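Long-range contacts in MgGH51 (Meripilus giganteus, PDB 6ZPY), which hydrolyses terminal alpha-L-arabinofuranosyl linkages as a fungal GH51 alpha-L-arabinofuranosidase, probably trimming arabinose branches from plant cell-wall polysaccharides: residues L130-Q135 with L161-T166; L517-Q522 with S538-S543; S573-L578 with T601-T606. All coordinates share one frame; numbering follows the deposited sequence. Where two conformers were deposited one is given.

Contact 1: residues L130-Q135 with L161-T166; sequences LTVGLQ and LELHPT. With NAG (2-acetamido-2-deoxy-beta-D-glucopyranose), chain E; NAG (2-acetamido-2-deoxy-beta-D-glucopyranose), chain B.
V132, G133 and L134 meet L161 and L163 in the interior of a beta-sandwich, where two five-stranded antiparallel sheets lie face against face. The touching strands belong to different sheets: 129-136 runs between 141-150 and 174-181, while 157-163 is the outermost strand of the opposing sheet. Their local axes come within 7.8 Å and diverge by 26°, an aligned packing without shared backbone bonds. L163 carries most of the join. Its isobutyl fork is laid over the backbone of the facing strand, with CD2 3.6 Å from V132 O and CD1 3.8 Å from G133 CA. The leucine thus lies against the main chain itself at G133; CD1 also skirts CG of L134 at 4.4 Å. V132 fills the space beside it. With CG1 anti to the carbonyl carbon (chi1 -53°), the other methyl, CG2, is directed across to CD1 of L161, 3.9 Å away, and to CD2 of L163. A114 and L116 on strand 112-119 extend this apolar layer around V132.

Along the outer edge of strand 157-163 the chain meets sugar. The amide N of E162 is shared between the ring oxygen O5 of NAG (chain E) at 3.1 Å and that sugar's O6 at 3.2 Å, neither bond straight. CD2 of L161 rests 3.5 Å from the same O5, and the extended E162 side chain passes O6 with CG to bring OE1 beside NAG (chain B), which is linked to O4 of the first sugar. N145, in an Asn-Ser-Thr sequence and hydrogen-bonded through ND2 to E162 O, is the probable attachment point. Leucine and valine side chains packed between two sheets at a small angle are typical of the aligned packing of a beta-sandwich.

Contact 2: residues L517-Q522 with S538-S543; sequences LNKGDQ and SITRAS
The carbonyl oxygen of R541 receives the N-H of Q522 at 2.9 Å and, more loosely, a CA-H of G520, whose CA is 3.4 Å away. Q522 completes the exchange by accepting R541 N on its own O at 2.8 Å. D521 and Q522 thus both face R541, a classic beta bulge where the loop after helix 507-517 enters strand 522-523 and pairs with the end of strand 535-541. A side chain on G520 would run into the backbone of R541 and A542, so the close approach depends on glycine. Ahead of the bulge, G520 N points straight at T540 OG1 (2.8 Å, 175°).

The D521 carboxylate holds S543, at the end of 538-543. A chi1 of 63° tucks CG between the backbone N and carbonyl carbon and turns both oxygens toward S543: OD2 takes the hydroxyl OG on its syn lone pair at 2.6 Å, and OD1 takes S543 N at 2.8 Å, also from the syn side. The Q522 and R541 side chains run alongside each other in the same direction, amide and guanidinium planes 30° apart. R541 NH1 gives one hydrogen bond to Q522 OE1 at 3.0 Å, which sits at the guanidinium edge, and another to water 1. Its NH2 reaches T626 O, bringing the C-terminal tail to the same group.

Contact 3: residues S573-L578 with T601-T606; sequences SSTGTL and TSTIGT
L578, T606 and I604 are among the residues with the most surface buried between the two segments where strand 575-582 pairs with strand 600-605, each adding contacts of a different kind. L578 stands on the same face as S602 and I604. Its CB lies 3.6 Å from S602 OG and close to the CG2 methyl of I604. With CG anti to the backbone N (chi1 170°), the CD2 methyl comes 3.8 Å from S602 OG; beyond the pair, L578 rests on I622 of strand 618-625. S602 OG also exchanges a hydrogen bond with water 2 at 2.7 Å.

I604 places CG1 between its backbone N and carbonyl carbon, where it passes beside G576 O. Its main chain is joined to G576 by two bonds, G576 N to I604 O and I604 N to G576 O, each 2.8 Å; L578 and S602 are joined by a second such reciprocal pair. These are the hydrogen-bonded pairs of an antiparallel ladder, with T577 and T603 a non-hydrogen-bonded pair on the other face. Strand 600-605 is the outermost of the seven-stranded sheet in the C-terminal beta domain.

T606 closes the ladder past the end of the strand. Its N meets S574 O at 3.0 Å from above the carbonyl plane, 58° out of it. In the conformer described, OG1 donates to S573 O at 2.8 Å while CG2 lies over G576 N, a position that a side chain on G576 would crowd. S573 is held in turn by its own hydroxyl: OG donates to T575 O at 2.8 Å and also bonds with T625 N on strand 618-625. With an alanine here OG is gone, which would probably leave T575 O and T625 N without this hydroxyl and let the backbone around S573 shift. The T606 side chain finally leans on V624.

In the fold
Following the chain from its N terminus, contact 1 comes first: 130-135 and 161-166 close a span of 25 residues and join the two sheets of a beta-sandwich inserted between the first two strands of the eight-stranded parallel barrel. The chain then completes the barrel before reaching the C-terminal beta domain. There contact 2 closes a 15-residue span, tying the exit of helix 507-517 to strand 535-541, and contact 3 closes 22 residues at the sheet's outer edge. The three run in series, none nested or crossed. Contacts 2 and 3 share one sheet, centres about 17 Å apart; contact 1 lies about 50 Å from contact 2, centre to centre.

Contact 1: residues L130-Q135 with L161-T166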
ATOM      1  N   LEU A 130      28.016 -17.756 -17.150  1.00 14.46           N
ATOM      2  CA  LEU A 130      27.060 -17.647 -16.025  0.50 13.89           C
ATOM      3  C   LEU A 130      25.658 -17.549 -16.626  1.00 13.39           C
ATOM      4  O   LEU A 130      25.438 -16.704 -17.469  1.00 13.86           O
ATOM      5  CB  LEU A 130      27.410 -16.412 -15.188  0.50 14.24           C
ATOM      6  CG  LEU A 130      26.613 -16.244 -13.900  0.50 16.65           C
ATOM      7  CD1 LEU A 130      25.240 -15.644 -14.117  0.50 14.57           C
ATOM      8  CD2 LEU A 130      26.488 -17.559 -13.187  0.50 17.66           C
ATOM      9  N   THR A 131      24.775 -18.447 -16.238  1.00 12.78           N
ATOM     10  CA  THR A 131      23.415 -18.492 -16.774  1.00 12.61           C
ATOM     11  C   THR A 131      22.456 -18.074 -15.670  1.00 12.11           C
ATOM     12  O   THR A 131      22.603 -18.511 -14.544  1.00 13.41           O
ATOM     13  CB  THR A 131      23.098 -19.891 -17.314  1.00 13.56           C
ATOM     14  OG1 THR A 131      24.059 -20.211 -18.317  1.00 15.34           O
ATOM     15  CG2 THR A 131      21.698 -19.993 -17.901  1.00 14.69           C
ATOM     16  N   VAL A 132      21.509 -17.245 -16.032  1.00 11.75           N
ATOM     17  CA  VAL A 132      20.376 -16.925 -15.141  1.00 12.03           C
ATOM     18  C   VAL A 132      19.101 -17.313 -15.862  1.00 11.51           C
ATOM     19  O   VAL A 132      19.081 -17.370 -17.082  1.00 13.07           O
ATOM     20  CB  VAL A 132      20.388 -15.437 -14.745  1.00 13.69           C
ATOM     21  CG1 VAL A 132      21.735 -15.022 -14.167  1.00 13.46           C
ATOM     22  CG2 VAL A 132      20.008 -14.495 -15.872  1.00 14.15           C
ATOM     23  N   GLY A 133      18.046 -17.496 -15.102  1.00 11.50           N
ATOM     24  CA  GLY A 133      16.808 -17.868 -15.734  1.00 12.00           C
ATOM     25  C   GLY A 133      15.671 -18.062 -14.801  1.00 10.84           C
ATOM     26  O   GLY A 133      15.767 -17.762 -13.606  1.00 11.19           O
ATOM     27  N   LEU A 134      14.593 -18.566 -15.362  1.00 11.71           N
ATOM     28  CA  LEU A 134      13.399 -18.967 -14.627  1.00 10.57           C
ATOM     29  C   LEU A 134      13.167 -20.433 -14.954  1.00 12.11           C
ATOM     30  O   LEU A 134      13.283 -20.832 -16.121  1.00 12.43           O
ATOM     31  CB  LEU A 134      12.265 -18.076 -15.108  1.00 12.59           C
ATOM     32  CG  LEU A 134      12.329 -16.653 -14.570  1.00 12.99           C
ATOM     33  CD1 LEU A 134      11.477 -15.736 -15.428  1.00 12.37           C
ATOM     34  CD2 LEU A 134      11.950 -16.619 -13.112  1.00 12.43           C
ATOM     35  N   GLN A 135      12.813 -21.167 -13.940  1.00 10.86           N
ATOM     36  CA  GLN A 135      12.515 -22.596 -14.071  1.00 12.51           C
ATOM     37  C   GLN A 135      11.262 -22.870 -13.293  1.00 11.82           C
ATOM     38  O   GLN A 135      10.963 -22.182 -12.280  1.00 11.99           O
ATOM     39  CB  GLN A 135      13.679 -23.428 -13.562  1.00 13.00           C
ATOM     40  CG  GLN A 135      14.026 -23.248 -12.093  1.00 13.02           C
ATOM     41  CD  GLN A 135      15.084 -24.200 -11.593  1.00 14.33           C
ATOM     42  OE1 GLN A 135      16.148 -24.280 -12.183  1.00 18.84           O
ATOM     43  NE2 GLN A 135      14.790 -24.878 -10.481  1.00 14.79           N
ATOM     44  N   LEU A 161      20.895  -9.122 -17.475  1.00 12.28           N
ATOM     45  CA  LEU A 161      20.409 -10.003 -18.567  1.00 12.81           C
ATOM     46  C   LEU A 161      18.892  -9.978 -18.604  1.00 13.04           C
ATOM     47  O   LEU A 161      18.257 -10.153 -17.571  1.00 14.46           O
ATOM     48  CB  LEU A 161      20.927 -11.441 -18.427  1.00 12.42           C
ATOM     49  CG  LEU A 161      22.446 -11.595 -18.505  1.00 13.50           C
ATOM     50  CD1 LEU A 161      22.860 -12.974 -17.971  1.00 15.51           C
ATOM     51  CD2 LEU A 161      22.915 -11.440 -19.923  1.00 15.93           C
ATOM     52  N   GLU A 162      18.350  -9.822 -19.795  1.00 13.25           N
ATOM     53  CA  GLU A 162      16.915  -9.960 -20.007  1.00 13.68           C
ATOM     54  C   GLU A 162      16.551 -11.436 -20.097  1.00 11.77           C
ATOM     55  O   GLU A 162      17.393 -12.301 -20.486  1.00 14.10           O
ATOM     56  CB  GLU A 162      16.472  -9.152 -21.227  1.00 15.56           C
ATOM     57  CG  GLU A 162      16.639  -7.643 -20.994  1.00 17.59           C
ATOM     58  CD  GLU A 162      16.106  -6.734 -22.093  1.00 21.69           C
ATOM     59  OE1 GLU A 162      15.797  -7.265 -23.182  1.00 22.43           O
ATOM     60  OE2 GLU A 162      15.938  -5.511 -21.829  1.00 31.66           O
ATOM     61  N   LEU A 163      15.310 -11.736 -19.767  1.00 11.88           N
ATOM     62  CA  LEU A 163      14.789 -13.105 -19.822  1.00 12.00           C
ATOM     63  C   LEU A 163      13.473 -13.125 -20.561  1.00 12.62           C
ATOM     64  O   LEU A 163      12.534 -12.362 -20.258  1.00 12.19           O
ATOM     65  CB  LEU A 163      14.608 -13.673 -18.436  1.00 13.43           C
ATOM     66  CG  LEU A 163      15.902 -13.979 -17.716  1.00 13.43           C
ATOM     67  CD1 LEU A 163      15.616 -14.316 -16.265  1.00 14.26           C
ATOM     68  CD2 LEU A 163      16.691 -15.066 -18.394  1.00 13.32           C
ATOM     69  N   HIS A 164      13.398 -14.047 -21.510  0.50 12.26           N
ATOM     70  CA  HIS A 164      12.207 -14.243 -22.359  0.50 12.08           C
ATOM     71  C   HIS A 164      11.720 -15.669 -22.204  0.50 12.68           C
ATOM     72  O   HIS A 164      12.330 -16.596 -22.749  0.50 14.09           O
ATOM     73  CB  HIS A 164      12.540 -13.971 -23.826  0.50 13.57           C
ATOM     74  CG  HIS A 164      13.099 -12.621 -24.099  0.50 14.64           C
ATOM     75  ND1 HIS A 164      12.307 -11.493 -24.127  0.50 14.73           N
ATOM     76  CD2 HIS A 164      14.355 -12.224 -24.389  0.50 15.38           C
ATOM     77  CE1 HIS A 164      13.064 -10.450 -24.411  0.50 15.59           C
ATOM     78  NE2 HIS A 164      14.323 -10.876 -24.606  0.50 15.20           N
ATOM     79  N   PRO A 165      10.623 -15.919 -21.480  1.00 12.57           N
ATOM     80  CA  PRO A 165      10.165 -17.290 -21.329  1.00 12.73           C
ATOM     81  C   PRO A 165       9.722 -17.902 -22.648  1.00 11.62           C
ATOM     82  O   PRO A 165       9.096 -17.270 -23.463  1.00 12.76           O
ATOM     83  CB  PRO A 165       8.976 -17.198 -20.388  1.00 13.07           C
ATOM     84  CG  PRO A 165       9.215 -15.907 -19.639  1.00 13.91           C
ATOM     85  CD  PRO A 165       9.842 -14.965 -20.657  1.00 13.82           C
ATOM     86  N   THR A 166      10.007 -19.186 -22.800  0.70  9.42           N
ATOM     87  CA  THR A 166       9.556 -19.944 -23.985  1.00 12.52           C
ATOM     88  C   THR A 166       8.109 -20.371 -23.850  0.70  9.96           C
ATOM     89  O   THR A 166       7.502 -20.726 -24.841  0.70 10.21           O
ATOM     90  CB  THR A 166      10.463 -21.133 -24.232  1.00 14.23           C
ATOM     91  OG1 THR A 166      10.385 -21.981 -23.083  1.00 14.92           O
ATOM     92  CG2 THR A 166      11.864 -20.716 -24.596  1.00 14.40           C
TER
HETATM   93  C1  NAG E   1      20.257 -11.567 -22.809  1.00 15.46           C
HETATM   94  C2  NAG E   1      19.295 -11.402 -23.997  1.00 15.44           C
HETATM   95  C3  NAG E   1      19.767 -10.299 -24.890  1.00 16.59           C
HETATM   96  C4  NAG E   1      19.965  -9.015 -24.058  1.00 16.72           C
HETATM   97  C5  NAG E   1      20.914  -9.285 -22.882  1.00 15.96           C
HETATM   98  C6  NAG E   1      21.136  -8.062 -21.994  1.00 16.65           C
HETATM   99  C7  NAG E   1      18.295 -13.517 -24.509  1.00 15.13           C
HETATM  100  C8  NAG E   1      18.479 -14.808 -25.265  1.00 20.03           C
HETATM  101  N2  NAG E   1      19.233 -12.642 -24.706  1.00 16.05           N
HETATM  102  O3  NAG E   1      18.826 -10.033 -25.910  1.00 19.72           O
HETATM  103  O4  NAG E   1      20.608  -8.066 -24.912  1.00 20.71           O
HETATM  104  O5  NAG E   1      20.346 -10.333 -22.105  1.00 14.42           O
HETATM  105  O6  NAG E   1      19.865  -7.639 -21.524  1.00 16.68           O
HETATM  106  O7  NAG E   1      17.333 -13.365 -23.739  1.00 17.05           O
HETATM  107  C1  NAG B   2      19.950  -6.808 -24.803  1.00 20.85           C
HETATM  108  C2  NAG B   2      20.845  -5.692 -25.310  1.00 25.17           C
HETATM  109  C3  NAG B   2      20.107  -4.354 -25.291  1.00 31.57           C
HETATM  110  C4  NAG B   2      18.853  -4.462 -26.098  1.00 31.39           C
HETATM  111  C5  NAG B   2      18.026  -5.653 -25.608  1.00 29.59           C
HETATM  112  C6  NAG B   2      16.846  -5.797 -26.530  1.00 29.91           C
HETATM  113  C7  NAG B   2      23.179  -6.283 -24.830  1.00 29.14           C
HETATM  114  C8  NAG B   2      24.304  -6.051 -23.843  1.00 37.20           C
HETATM  115  N2  NAG B   2      22.089  -5.605 -24.535  1.00 24.22           N
HETATM  116  O3  NAG B   2      20.935  -3.383 -25.899  1.00 39.59           O
HETATM  117  O4  NAG B   2      18.057  -3.287 -25.998  1.00 40.35           O
HETATM  118  O5  NAG B   2      18.801  -6.865 -25.636  1.00 22.16           O
HETATM  119  O6  NAG B   2      17.408  -5.971 -27.839  1.00 34.02           O
HETATM  120  O7  NAG B   2      23.235  -7.037 -25.806  1.00 31.66           O

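Contact 2: residues L517-Q522 with S538-S543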
ATOM      1  N   LEU A 517     -15.443   6.788  -7.197  1.00 13.74           N
ATOM      2  CA  LEU A 517     -15.576   7.090  -8.642  1.00 14.12           C
ATOM      3  C   LEU A 517     -16.855   7.873  -8.924  1.00 13.63           C
ATOM      4  O   LEU A 517     -16.988   8.363 -10.030  1.00 20.02           O
ATOM      5  CB  LEU A 517     -15.580   5.800  -9.449  1.00 14.98           C
ATOM      6  CG  LEU A 517     -14.240   5.099  -9.571  1.00 17.89           C
ATOM      7  CD1 LEU A 517     -14.385   3.919 -10.503  1.00 17.62           C
ATOM      8  CD2 LEU A 517     -13.141   6.026 -10.077  1.00 20.54           C
ATOM      9  N   ASN A 518     -17.771   7.913  -7.981  1.00 14.16           N
ATOM     10  CA  ASN A 518     -19.105   8.497  -8.188  1.00 14.25           C
ATOM     11  C   ASN A 518     -19.309   9.568  -7.140  1.00 14.16           C
ATOM     12  O   ASN A 518     -20.110   9.379  -6.231  1.00 15.24           O
ATOM     13  CB  ASN A 518     -20.128   7.370  -8.141  1.00 14.85           C
ATOM     14  CG  ASN A 518     -19.793   6.292  -9.162  1.00 14.44           C
ATOM     15  OD1 ASN A 518     -20.035   6.423 -10.361  1.00 18.36           O
ATOM     16  ND2 ASN A 518     -19.311   5.186  -8.668  1.00 14.95           N
ATOM     17  N   LYS A 519     -18.558  10.643  -7.282  1.00 17.21           N
ATOM     18  CA  LYS A 519     -18.458  11.676  -6.220  1.00 18.48           C
ATOM     19  C   LYS A 519     -18.392  13.044  -6.888  1.00 17.38           C
ATOM     20  O   LYS A 519     -17.444  13.312  -7.639  1.00 22.55           O
ATOM     21  CB  LYS A 519     -17.193  11.487  -5.390  1.00 18.97           C
ATOM     22  CG  LYS A 519     -17.133  12.425  -4.176  1.00 18.70           C
ATOM     23  CD  LYS A 519     -15.761  12.708  -3.609  1.00 19.25           C
ATOM     24  CE  LYS A 519     -15.007  13.642  -4.517  1.00 22.45           C
ATOM     25  NZ  LYS A 519     -13.663  13.939  -4.000  1.00 22.78           N
ATOM     26  N   GLY A 520     -19.385  13.880  -6.625  1.00 15.46           N
ATOM     27  CA  GLY A 520     -19.398  15.238  -7.166  1.00 16.50           C
ATOM     28  C   GLY A 520     -18.605  16.181  -6.273  1.00 15.95           C
ATOM     29  O   GLY A 520     -18.153  15.794  -5.194  1.00 18.34           O
ATOM     30  N   ASP A 521     -18.511  17.429  -6.695  1.00 15.99           N
ATOM     31  CA  ASP A 521     -17.842  18.501  -5.914  1.00 16.31           C
ATOM     32  C   ASP A 521     -18.853  19.216  -5.005  1.00 16.70           C
ATOM     33  O   ASP A 521     -18.397  19.968  -4.131  1.00 17.38           O
ATOM     34  CB  ASP A 521     -17.073  19.435  -6.841  1.00 20.01           C
ATOM     35  CG  ASP A 521     -17.965  20.167  -7.827  1.00 20.85           C
ATOM     36  OD1 ASP A 521     -19.036  19.706  -8.059  1.00 25.19           O
ATOM     37  OD2 ASP A 521     -17.554  21.177  -8.350  1.00 32.61           O
ATOM     38  N   GLN A 522     -20.147  19.013  -5.191  1.00 16.55           N
ATOM     39  CA  GLN A 522     -21.204  19.628  -4.357  1.00 18.29           C
ATOM     40  C   GLN A 522     -21.883  18.561  -3.498  1.00 16.11           C
ATOM     41  O   GLN A 522     -22.296  17.538  -4.054  1.00 16.77           O
ATOM     42  CB  GLN A 522     -22.328  20.253  -5.194  1.00 20.98           C
ATOM     43  CG  GLN A 522     -21.889  21.172  -6.300  1.00 22.23           C
ATOM     44  CD  GLN A 522     -23.043  21.660  -7.157  1.00 24.85           C
ATOM     45  OE1 GLN A 522     -24.037  20.961  -7.394  1.00 23.66           O
ATOM     46  NE2 GLN A 522     -22.890  22.874  -7.651  1.00 27.48           N
ATOM     47  N   SER A 538     -26.104   9.145   0.646  1.00 12.28           N
ATOM     48  CA  SER A 538     -25.386  10.420   0.506  1.00 14.13           C
ATOM     49  C   SER A 538     -25.462  10.825  -0.959  1.00 15.21           C
ATOM     50  O   SER A 538     -25.238   9.969  -1.820  1.00 14.93           O
ATOM     51  CB  SER A 538     -23.949  10.302   0.973  1.00 19.10           C
ATOM     52  OG  SER A 538     -23.337  11.573   0.826  1.00 19.10           O
ATOM     53  N   ILE A 539     -25.741  12.098  -1.218  1.00 14.38           N
ATOM     54  CA  ILE A 539     -25.914  12.603  -2.580  1.00 14.24           C
ATOM     55  C   ILE A 539     -24.933  13.728  -2.834  1.00 14.04           C
ATOM     56  O   ILE A 539     -24.898  14.680  -2.038  1.00 15.99           O
ATOM     57  CB  ILE A 539     -27.356  13.022  -2.785  1.00 14.66           C
ATOM     58  CG1 ILE A 539     -28.320  11.903  -2.357  1.00 15.81           C
ATOM     59  CG2 ILE A 539     -27.510  13.436  -4.233  1.00 15.70           C
ATOM     60  CD1 ILE A 539     -29.762  12.262  -2.549  1.00 17.32           C
ATOM     61  N   THR A 540     -24.209  13.639  -3.942  1.00 14.43           N
ATOM     62  CA  THR A 540     -23.294  14.694  -4.412  1.00 14.47           C
ATOM     63  C   THR A 540     -23.573  14.978  -5.883  1.00 14.45           C
ATOM     64  O   THR A 540     -24.268  14.180  -6.550  1.00 15.64           O
ATOM     65  CB  THR A 540     -21.819  14.335  -4.202  1.00 14.99           C
ATOM     66  OG1 THR A 540     -21.469  13.169  -4.950  1.00 14.80           O
ATOM     67  CG2 THR A 540     -21.526  14.142  -2.726  1.00 15.09           C
ATOM     68  N   ARG A 541     -23.082  16.100  -6.354  1.00 15.03           N
ATOM     69  CA  ARG A 541     -23.326  16.513  -7.738  1.00 15.57           C
ATOM     70  C   ARG A 541     -22.082  17.174  -8.272  1.00 16.29           C
ATOM     71  O   ARG A 541     -21.457  17.975  -7.530  1.00 17.74           O
ATOM     72  CB  ARG A 541     -24.544  17.428  -7.781  1.00 16.61           C
ATOM     73  CG  ARG A 541     -24.893  17.937  -9.165  1.00 16.97           C
ATOM     74  CD  ARG A 541     -26.206  18.710  -9.079  1.00 19.11           C
ATOM     75  NE  ARG A 541     -26.528  19.322 -10.358  1.00 19.59           N
ATOM     76  CZ  ARG A 541     -25.998  20.452 -10.847  1.00 18.87           C
ATOM     77  NH1 ARG A 541     -25.126  21.148 -10.139  1.00 21.83           N
ATOM     78  NH2 ARG A 541     -26.359  20.893 -12.036  1.00 21.05           N
ATOM     79  N   ALA A 542     -21.790  16.907  -9.530  1.00 16.86           N
ATOM     80  CA  ALA A 542     -20.681  17.512 -10.286  1.00 19.57           C
ATOM     81  C   ALA A 542     -21.169  18.831 -10.872  1.00 19.15           C
ATOM     82  O   ALA A 542     -22.106  18.811 -11.708  1.00 23.16           O
ATOM     83  CB  ALA A 542     -20.195  16.551 -11.333  1.00 21.28           C
ATOM     84  N   SER A 543     -20.637  19.940 -10.387  1.00 21.16           N
ATOM     85  CA  SER A 543     -21.118  21.304 -10.722  1.00 23.83           C
ATOM     86  C   SER A 543     -21.042  21.514 -12.239  1.00 25.14           C
ATOM     87  O   SER A 543     -21.970  22.102 -12.797  1.00 29.33           O
ATOM     88  CB  SER A 543     -20.325  22.334  -9.943  1.00 25.55           C
ATOM     89  OG  SER A 543     -18.944  22.247 -10.260  1.00 25.73           O
TER
HETATM   90  O   HOH W   1     -24.132  23.884 -10.591  1.00 43.65           O

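Contact 3: residues S573-L578 with T601-T606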
ATOM      1  N   SER A 573     -32.665  13.889 -15.699  1.00 17.53           N
ATOM      2  CA  SER A 573     -32.577  12.945 -16.834  1.00 17.25           C
ATOM      3  C   SER A 573     -33.666  11.880 -16.688  1.00 15.62           C
ATOM      4  O   SER A 573     -34.050  11.482 -15.591  1.00 16.21           O
ATOM      5  CB  SER A 573     -31.221  12.341 -16.919  1.00 16.80           C
ATOM      6  OG  SER A 573     -30.871  11.689 -15.698  1.00 18.30           O
ATOM      7  N   SER A 574     -34.168  11.444 -17.816  1.00 17.43           N
ATOM      8  CA  SER A 574     -35.251  10.428 -17.897  1.00 17.06           C
ATOM      9  C   SER A 574     -34.733   9.022 -17.588  1.00 14.50           C
ATOM     10  O   SER A 574     -35.539   8.134 -17.293  1.00 17.22           O
ATOM     11  CB  SER A 574     -35.899  10.494 -19.248  1.00 21.36           C
ATOM     12  OG  SER A 574     -34.924  10.242 -20.246  1.00 23.28           O
ATOM     13  N   THR A 575     -33.420   8.830 -17.641  1.00 15.89           N
ATOM     14  CA  THR A 575     -32.811   7.564 -17.197  1.00 16.28           C
ATOM     15  C   THR A 575     -31.602   7.879 -16.332  1.00 16.13           C
ATOM     16  O   THR A 575     -31.034   8.985 -16.413  1.00 17.39           O
ATOM     17  CB  THR A 575     -32.388   6.631 -18.326  1.00 17.90           C
ATOM     18  OG1 THR A 575     -31.376   7.275 -19.077  1.00 19.34           O
ATOM     19  CG2 THR A 575     -33.534   6.217 -19.225  1.00 17.53           C
ATOM     20  N   GLY A 576     -31.201   6.853 -15.575  1.00 16.23           N
ATOM     21  CA  GLY A 576     -29.967   6.886 -14.810  1.00 15.35           C
ATOM     22  C   GLY A 576     -29.273   5.568 -14.919  1.00 14.75           C
ATOM     23  O   GLY A 576     -29.885   4.581 -15.335  1.00 16.86           O
ATOM     24  N   THR A 577     -28.058   5.546 -14.416  1.00 14.11           N
ATOM     25  CA  THR A 577     -27.325   4.295 -14.231  1.00 14.66           C
ATOM     26  C   THR A 577     -27.498   3.835 -12.799  1.00 14.09           C
ATOM     27  O   THR A 577     -27.493   4.653 -11.846  1.00 16.61           O
ATOM     28  CB  THR A 577     -25.885   4.380 -14.697  1.00 18.98           C
ATOM     29  OG1 THR A 577     -25.207   5.219 -13.779  1.00 19.37           O
ATOM     30  CG2 THR A 577     -25.762   4.876 -16.119  1.00 17.36           C
ATOM     31  N   LEU A 578     -27.557   2.507 -12.647  1.00 13.68           N
ATOM     32  CA  LEU A 578     -27.554   1.856 -11.327  1.00 12.02           C
ATOM     33  C   LEU A 578     -26.335   0.953 -11.286  1.00 12.24           C
ATOM     34  O   LEU A 578     -26.156   0.149 -12.218  1.00 14.43           O
ATOM     35  CB  LEU A 578     -28.813   1.037 -11.129  1.00 13.30           C
ATOM     36  CG  LEU A 578     -28.806   0.128  -9.910  1.00 13.96           C
ATOM     37  CD1 LEU A 578     -28.777   0.945  -8.632  1.00 13.29           C
ATOM     38  CD2 LEU A 578     -30.015  -0.794  -9.942  1.00 15.62           C
ATOM     39  N   THR A 601     -23.974  -3.202 -13.343  1.00 13.69           N
ATOM     40  CA  THR A 601     -24.423  -1.920 -13.902  1.00 13.56           C
ATOM     41  C   THR A 601     -25.665  -2.140 -14.757  1.00 15.39           C
ATOM     42  O   THR A 601     -25.663  -3.080 -15.590  1.00 16.99           O
ATOM     43  CB  THR A 601     -23.294  -1.239 -14.682  1.00 17.29           C
ATOM     44  OG1 THR A 601     -22.289  -1.009 -13.708  1.00 18.83           O
ATOM     45  CG2 THR A 601     -23.707   0.076 -15.311  1.00 19.68           C
ATOM     46  N   SER A 602     -26.658  -1.269 -14.624  1.00 13.26           N
ATOM     47  CA  SER A 602     -27.867  -1.309 -15.463  1.00 14.10           C
ATOM     48  C   SER A 602     -28.409   0.099 -15.611  1.00 14.28           C
ATOM     49  O   SER A 602     -27.863   1.059 -15.055  1.00 14.88           O
ATOM     50  CB  SER A 602     -28.862  -2.176 -14.816  1.00 16.26           C
ATOM     51  OG  SER A 602     -29.178  -1.665 -13.534  1.00 15.60           O
ATOM     52  N   THR A 603     -29.430   0.227 -16.405  1.00 15.08           N
ATOM     53  CA  THR A 603     -30.059   1.529 -16.684  1.00 16.05           C
ATOM     54  C   THR A 603     -31.433   1.452 -16.058  1.00 15.06           C
ATOM     55  O   THR A 603     -32.136   0.439 -16.270  1.00 15.86           O
ATOM     56  CB  THR A 603     -30.162   1.785 -18.186  1.00 17.77           C
ATOM     57  OG1 THR A 603     -28.844   1.923 -18.736  1.00 22.08           O
ATOM     58  CG2 THR A 603     -31.014   2.999 -18.491  1.00 18.49           C
ATOM     59  N   ILE A 604     -31.802   2.497 -15.333  1.00 14.20           N
ATOM     60  CA  ILE A 604     -33.115   2.582 -14.690  1.00 14.05           C
ATOM     61  C   ILE A 604     -33.807   3.886 -15.104  1.00 13.39           C
ATOM     62  O   ILE A 604     -33.155   4.817 -15.621  1.00 14.89           O
ATOM     63  CB  ILE A 604     -33.036   2.490 -13.150  1.00 13.90           C
ATOM     64  CG1 ILE A 604     -32.149   3.604 -12.575  1.00 14.90           C
ATOM     65  CG2 ILE A 604     -32.638   1.105 -12.655  1.00 15.31           C
ATOM     66  CD1 ILE A 604     -32.370   3.779 -11.082  1.00 16.42           C
ATOM     67  N   GLY A 605     -35.117   3.857 -15.007  1.00 13.66           N
ATOM     68  CA  GLY A 605     -35.958   5.012 -15.288  1.00 13.92           C
ATOM     69  C   GLY A 605     -35.876   5.967 -14.131  1.00 14.95           C
ATOM     70  O   GLY A 605     -35.944   5.545 -12.971  1.00 15.59           O
ATOM     71  N   THR A 606     -35.686   7.241 -14.446  0.50 15.44           N
ATOM     72  CA  THR A 606     -35.522   8.314 -13.454  0.50 15.98           C
ATOM     73  C   THR A 606     -36.284   9.550 -13.908  0.50 17.19           C
ATOM     74  O   THR A 606     -36.861   9.608 -15.001  0.50 18.78           O
ATOM     75  CB  THR A 606     -34.038   8.606 -13.199  0.50 15.06           C
ATOM     76  OG1 THR A 606     -33.415   9.066 -14.395  0.50 17.90           O
ATOM     77  CG2 THR A 606     -33.310   7.403 -12.642  0.50 16.35           C
TER
HETATM   78  O   HOH W   2     -27.421  -2.886 -11.859  1.00 16.95           O